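Local coordinates for protein replicative DNA helicase (Mycobacterium chimaera, PDB 6RIY) that contains an intein, a protein-splicing element with the Hedgehog/intein (HINT) fold that probably excises itself from the replicative DNA helicase DnaB and joins the flanking sequences, at residues A[18-21]-A[22-26]; A[67-71]-A[72-76]. All blocks are in the same frame, centred on the assembly; numbering follows the deposited sequence.

Interaction 1: A[18-21]-A[22-26]; sequences GDVA and VGDEL
With CG of D24 turned anti to its own carbonyl carbon and beside its backbone N (chi1 -71°), the acid reaches back over the turn to the backbone of A21. There D24 OD2 accepts a hydrogen bond from A21 N at 2.9 Å. The bond is fairly straight at the hydrogen, 160°, but the N-H meets the oxygen from above the carboxylate plane. In return D24 N donates to A21 O at 3.0 Å, the bond that closes a type II beta turn from A21 to D24. Residues 21 and 24 are thus tied twice, once by backbone alone and once through a side chain, and the two bonds hold the side chain of D24 back against the start of the turn. CB of A21 lies alongside the same oxygen, 4.0 Å from D24 OD2. V22 takes the second place of the turn and G23 the third, with a positive phi of 96°, where a CB would be jammed against the carbonyl oxygen of V22. On the buried side of the loop, V20 CG2 meets L26 CD2 at 4.3 Å, a loose apolar touch between the residue before the turn and one in the strand after it. Both side chains also rest on V36, L8 and T15, while V20 O accepts a hydrogen bond from R123 NH1. The loop carries the chain from strand 14-16 into 25-27, an outermost strand of its sheet, which pairs antiparallel with strand 33-39; G23 and D24 already make backbone hydrogen bonds with V36 of that neighbour.

Interaction 2: A[67-71]-A[72-76]; sequences WPTSG and GIRTS
The indole of W67 has the carbonyl oxygen of R74 and the backbone N of S76 in plane at its edge, and its rings also meet those of H65, edge-to-face, and F53. W67 NE1 donates to S76 OG at 3.1 Å; this bond is nearly straight, 169°, and lies in the ring plane, fixing the indole's rotation. S76 OG is itself bonded to D62 O, so the serine links the tryptophan to strand 58-62. The backbone of W67 pairs with R74 through both N-H...O bonds, and I73 CD1 packs against P68 CB at 4.2 Å on the face opposite the one carrying W67, T69 and R74. T69 places OG1 between its backbone N and carbonyl carbon (chi1 83°), from where it donates to G72 O at 2.6 Å in the carbonyl plane, on a lone pair. T69 N grips that same oxygen from above the plane. OG1 also accepts from G71 N at 3.3 Å, forming an ST turn. A water bridges T69 OG1 and R74 NE, while R74 NH1 binds Q78 O. At G72 a CB would clash with the carbonyl oxygen of G71. The whole is a beta hairpin with a two-residue loop, S70 and G71: strands 66-69 and 72-75 run antiparallel and are joined by a type I turn, T69 to G72, within the all-beta intein fold.

Overall arrangement
Following the chain from its N terminus, interaction 1 comes first and is complete before interaction 2 begins, so the two are in series and neither nest nor cross. Each closes a short local loop. The one at 18-26 links strand 14-16 to strand 25-27, at the margin of the sheet that also holds strands 2-3, 33-39 and 122-127. The one at 67-76 folds strands 66-69 and 72-75 together beside strands 58-62, 85-87 and 141-144. They lie on opposite sides of the chain's centre, with centres about 24 Å apart and nearest atoms about 13 Å apart, and do not touch; each belongs to a different part of the all-beta domain.

Interaction 1: A[18-21]-A[22-26]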
ATOM      1  N   GLY A  18       7.187   4.512  -8.256  1.00  7.48           N
ATOM      2  CA  GLY A  18       7.749   4.512  -9.602  1.00 12.24           C
ATOM      3  C   GLY A  18       9.245   4.250  -9.642  1.00 11.80           C
ATOM      4  O   GLY A  18       9.774   3.774 -10.653  1.00 16.60           O
ATOM      5  N   ASP A  19       9.951   4.579  -8.566  1.00 10.02           N
ATOM      6  CA  ASP A  19      11.399   4.457  -8.494  1.00 12.12           C
ATOM      7  C   ASP A  19      11.864   3.151  -7.855  1.00 10.48           C
ATOM      8  O   ASP A  19      13.063   2.976  -7.648  1.00 15.78           O
ATOM      9  CB  ASP A  19      11.984   5.643  -7.721  1.00 12.26           C
ATOM     10  CG  ASP A  19      12.339   6.810  -8.611  1.00 21.97           C
ATOM     11  OD1 ASP A  19      12.273   6.671  -9.849  1.00 21.30           O
ATOM     12  OD2 ASP A  19      12.698   7.875  -8.068  1.00 27.04           O
ATOM     13  N   VAL A  20      10.960   2.235  -7.536  1.00 13.44           N
ATOM     14  CA  VAL A  20      11.347   0.991  -6.872  1.00 14.43           C
ATOM     15  C   VAL A  20      11.907   0.012  -7.889  1.00 18.07           C
ATOM     16  O   VAL A  20      11.321  -0.192  -8.956  1.00 18.95           O
ATOM     17  CB  VAL A  20      10.153   0.366  -6.129  1.00 15.28           C
ATOM     18  CG1 VAL A  20      10.548  -0.988  -5.582  1.00 19.07           C
ATOM     19  CG2 VAL A  20       9.708   1.269  -5.011  1.00 19.89           C
ATOM     20  N   ALA A  21      13.026  -0.632  -7.544  1.00 13.78           N
ATOM     21  CA  ALA A  21      13.610  -1.684  -8.368  1.00 16.60           C
ATOM     22  C   ALA A  21      13.870  -2.921  -7.516  1.00 16.71           C
ATOM     23  O   ALA A  21      13.930  -2.853  -6.282  1.00 14.08           O
ATOM     24  CB  ALA A  21      14.911  -1.223  -9.044  1.00 21.43           C
ATOM     25  N   VAL A  22      13.988  -4.069  -8.191  1.00 18.91           N
ATOM     26  CA  VAL A  22      14.318  -5.310  -7.499  1.00 16.05           C
ATOM     27  C   VAL A  22      15.608  -5.116  -6.721  1.00 21.30           C
ATOM     28  O   VAL A  22      16.588  -4.558  -7.236  1.00 23.76           O
ATOM     29  CB  VAL A  22      14.431  -6.474  -8.496  1.00 22.98           C
ATOM     30  CG1 VAL A  22      14.991  -7.718  -7.817  1.00 24.09           C
ATOM     31  CG2 VAL A  22      13.083  -6.769  -9.113  1.00 21.88           C
ATOM     32  N   GLY A  23      15.608  -5.561  -5.464  1.00 21.62           N
ATOM     33  CA  GLY A  23      16.761  -5.431  -4.599  1.00 18.16           C
ATOM     34  C   GLY A  23      16.725  -4.228  -3.685  1.00 21.28           C
ATOM     35  O   GLY A  23      17.508  -4.177  -2.731  1.00 25.58           O
ATOM     36  N   ASP A  24      15.848  -3.260  -3.949  1.00 19.45           N
ATOM     37  CA  ASP A  24      15.688  -2.124  -3.052  1.00 14.24           C
ATOM     38  C   ASP A  24      15.085  -2.571  -1.725  1.00 21.28           C
ATOM     39  O   ASP A  24      14.333  -3.546  -1.663  1.00 16.91           O
ATOM     40  CB  ASP A  24      14.772  -1.068  -3.675  1.00 14.43           C
ATOM     41  CG  ASP A  24      15.416  -0.331  -4.829  1.00 21.84           C
ATOM     42  OD1 ASP A  24      16.605  -0.601  -5.131  1.00 26.65           O
ATOM     43  OD2 ASP A  24      14.724   0.512  -5.444  1.00 22.89           O
ATOM     44  N   GLU A  25      15.396  -1.827  -0.663  1.00 17.28           N
ATOM     45  CA  GLU A  25      14.818  -2.055   0.658  1.00 14.84           C
ATOM     46  C   GLU A  25      13.632  -1.119   0.878  1.00 19.91           C
ATOM     47  O   GLU A  25      13.771   0.106   0.765  1.00 20.47           O
ATOM     48  CB  GLU A  25      15.859  -1.844   1.756  1.00 15.55           C
ATOM     49  CG  GLU A  25      16.892  -2.956   1.846  1.00 18.14           C
ATOM     50  CD  GLU A  25      17.754  -2.849   3.082  1.00 26.88           C
ATOM     51  OE1 GLU A  25      18.041  -1.712   3.514  1.00 26.70           O
ATOM     52  OE2 GLU A  25      18.150  -3.904   3.621  1.00 28.61           O
ATOM     53  N   LEU A  26      12.475  -1.696   1.191  1.00 10.99           N
ATOM     54  CA  LEU A  26      11.342  -0.976   1.748  1.00 12.14           C
ATOM     55  C   LEU A  26      11.266  -1.320   3.234  1.00 13.25           C
ATOM     56  O   LEU A  26      12.219  -1.866   3.798  1.00 12.56           O
ATOM     57  CB  LEU A  26      10.050  -1.333   0.993  1.00 10.50           C
ATOM     58  CG  LEU A  26      10.015  -1.076  -0.520  1.00 11.39           C
ATOM     59  CD1 LEU A  26       8.752  -1.676  -1.139  1.00 13.13           C
ATOM     60  CD2 LEU A  26      10.124   0.415  -0.835  1.00 12.13           C
TER

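Interaction 2: A[67-71]-A[72-76]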
ATOM      1  N   TRP A  67      -5.516  -4.986   1.502  1.00  9.16           N
ATOM      2  CA  TRP A  67      -5.224  -4.227   2.714  1.00  8.46           C
ATOM      3  C   TRP A  67      -5.510  -5.114   3.918  1.00  9.07           C
ATOM      4  O   TRP A  67      -6.578  -5.743   3.977  1.00 10.94           O
ATOM      5  CB  TRP A  67      -6.086  -2.962   2.794  1.00 10.28           C
ATOM      6  CG  TRP A  67      -5.896  -2.043   1.623  1.00  7.15           C
ATOM      7  CD1 TRP A  67      -6.568  -2.080   0.438  1.00 11.47           C
ATOM      8  CD2 TRP A  67      -4.960  -0.965   1.526  1.00 11.09           C
ATOM      9  NE1 TRP A  67      -6.110  -1.084  -0.394  1.00 12.92           N
ATOM     10  CE2 TRP A  67      -5.122  -0.387   0.250  1.00 12.69           C
ATOM     11  CE3 TRP A  67      -4.006  -0.426   2.397  1.00 11.72           C
ATOM     12  CZ2 TRP A  67      -4.367   0.705  -0.177  1.00  8.88           C
ATOM     13  CZ3 TRP A  67      -3.249   0.653   1.965  1.00  8.72           C
ATOM     14  CH2 TRP A  67      -3.433   1.201   0.688  1.00  9.93           C
ATOM     15  N   PRO A  68      -4.619  -5.172   4.897  1.00  9.22           N
ATOM     16  CA  PRO A  68      -4.881  -5.982   6.100  1.00 10.01           C
ATOM     17  C   PRO A  68      -5.762  -5.226   7.084  1.00 16.90           C
ATOM     18  O   PRO A  68      -5.336  -4.227   7.667  1.00 13.18           O
ATOM     19  CB  PRO A  68      -3.474  -6.213   6.666  1.00 10.63           C
ATOM     20  CG  PRO A  68      -2.728  -4.956   6.286  1.00 11.61           C
ATOM     21  CD  PRO A  68      -3.295  -4.524   4.930  1.00 10.42           C
ATOM     22  N   THR A  69      -6.984  -5.718   7.300  1.00 12.18           N
ATOM     23  CA  THR A  69      -7.861  -5.129   8.312  1.00 12.10           C
ATOM     24  C   THR A  69      -8.126  -6.118   9.436  1.00 14.61           C
ATOM     25  O   THR A  69      -7.867  -7.314   9.326  1.00 16.26           O
ATOM     26  CB  THR A  69      -9.199  -4.657   7.728  1.00 12.05           C
ATOM     27  OG1 THR A  69     -10.115  -5.760   7.640  1.00 15.55           O
ATOM     28  CG2 THR A  69      -8.999  -4.026   6.369  1.00 14.50           C
ATOM     29  N   SER A  70      -8.673  -5.601  10.537  1.00 13.36           N
ATOM     30  CA  SER A  70      -8.935  -6.464  11.681  1.00 13.24           C
ATOM     31  C   SER A  70      -9.990  -7.526  11.400  1.00 14.97           C
ATOM     32  O   SER A  70     -10.047  -8.521  12.126  1.00 18.33           O
ATOM     33  CB  SER A  70      -9.372  -5.628  12.888  1.00 17.89           C
ATOM     34  OG  SER A  70     -10.572  -4.940  12.589  1.00 18.14           O
ATOM     35  N   GLY A  71     -10.835  -7.339  10.391  1.00 13.68           N
ATOM     36  CA  GLY A  71     -11.827  -8.329  10.026  1.00 15.20           C
ATOM     37  C   GLY A  71     -11.443  -9.190   8.844  1.00 15.63           C
ATOM     38  O   GLY A  71     -12.188 -10.116   8.491  1.00 17.29           O
ATOM     39  N   GLY A  72     -10.312  -8.918   8.220  1.00 14.52           N
ATOM     40  CA  GLY A  72      -9.859  -9.722   7.103  1.00 15.22           C
ATOM     41  C   GLY A  72      -9.116  -8.875   6.092  1.00 20.55           C
ATOM     42  O   GLY A  72      -8.987  -7.661   6.229  1.00 17.05           O
ATOM     43  N   ILE A  73      -8.608  -9.553   5.072  1.00 15.68           N
ATOM     44  CA  ILE A  73      -8.013  -8.853   3.934  1.00 13.49           C
ATOM     45  C   ILE A  73      -9.130  -8.303   3.059  1.00 18.85           C
ATOM     46  O   ILE A  73     -10.061  -9.033   2.693  1.00 20.08           O
ATOM     47  CB  ILE A  73      -7.092  -9.787   3.131  1.00 14.83           C
ATOM     48  CG1 ILE A  73      -6.104 -10.494   4.044  1.00 17.38           C
ATOM     49  CG2 ILE A  73      -6.318  -8.982   2.085  1.00 14.28           C
ATOM     50  CD1 ILE A  73      -5.246  -9.537   4.828  1.00 19.81           C
ATOM     51  N   ARG A  74      -9.043  -7.014   2.717  1.00 13.86           N
ATOM     52  CA  ARG A  74     -10.029  -6.364   1.863  1.00 12.44           C
ATOM     53  C   ARG A  74      -9.333  -5.710   0.683  1.00 10.90           C
ATOM     54  O   ARG A  74      -8.217  -5.211   0.812  1.00 12.46           O
ATOM     55  CB  ARG A  74     -10.834  -5.305   2.625  1.00 12.64           C
ATOM     56  CG  ARG A  74     -11.662  -5.883   3.762  1.00 20.10           C
ATOM     57  CD  ARG A  74     -12.827  -4.968   4.139  1.00 25.91           C
ATOM     58  NE  ARG A  74     -13.907  -5.715   4.785  1.00 31.54           N
ATOM     59  CZ  ARG A  74     -15.142  -5.828   4.300  1.00 34.54           C
ATOM     60  NH1 ARG A  74     -15.478  -5.228   3.165  1.00 32.65           N
ATOM     61  NH2 ARG A  74     -16.051  -6.533   4.960  1.00 37.26           N
ATOM     62  N   THR A  75      -9.991  -5.723  -0.465  1.00 11.60           N
ATOM     63  CA  THR A  75      -9.479  -4.946  -1.582  1.00 10.97           C
ATOM     64  C   THR A  75      -9.903  -3.493  -1.430  1.00 10.87           C
ATOM     65  O   THR A  75     -10.814  -3.172  -0.666  1.00 11.84           O
ATOM     66  CB  THR A  75      -9.990  -5.492  -2.911  1.00 14.95           C
ATOM     67  OG1 THR A  75     -11.396  -5.259  -2.986  1.00 17.46           O
ATOM     68  CG2 THR A  75      -9.723  -6.981  -3.015  1.00 21.90           C
ATOM     69  N   SER A  76      -9.216  -2.605  -2.160  1.00 10.27           N
ATOM     70  CA  SER A  76      -9.562  -1.187  -2.095  1.00 11.98           C
ATOM     71  C   SER A  76     -11.048  -0.977  -2.335  1.00 16.46           C
ATOM     72  O   SER A  76     -11.686  -0.168  -1.656  1.00 17.67           O
ATOM     73  CB  SER A  76      -8.754  -0.385  -3.124  1.00 11.82           C
ATOM     74  OG  SER A  76      -7.397  -0.786  -3.168  1.00 12.20           O
TER
HETATM   75  O   HOH W   1     -13.039  -6.105   7.439  1.00 32.12           O
HETATM   76  O   HOH W   2     -13.273  -8.367   6.009  1.00 46.14           O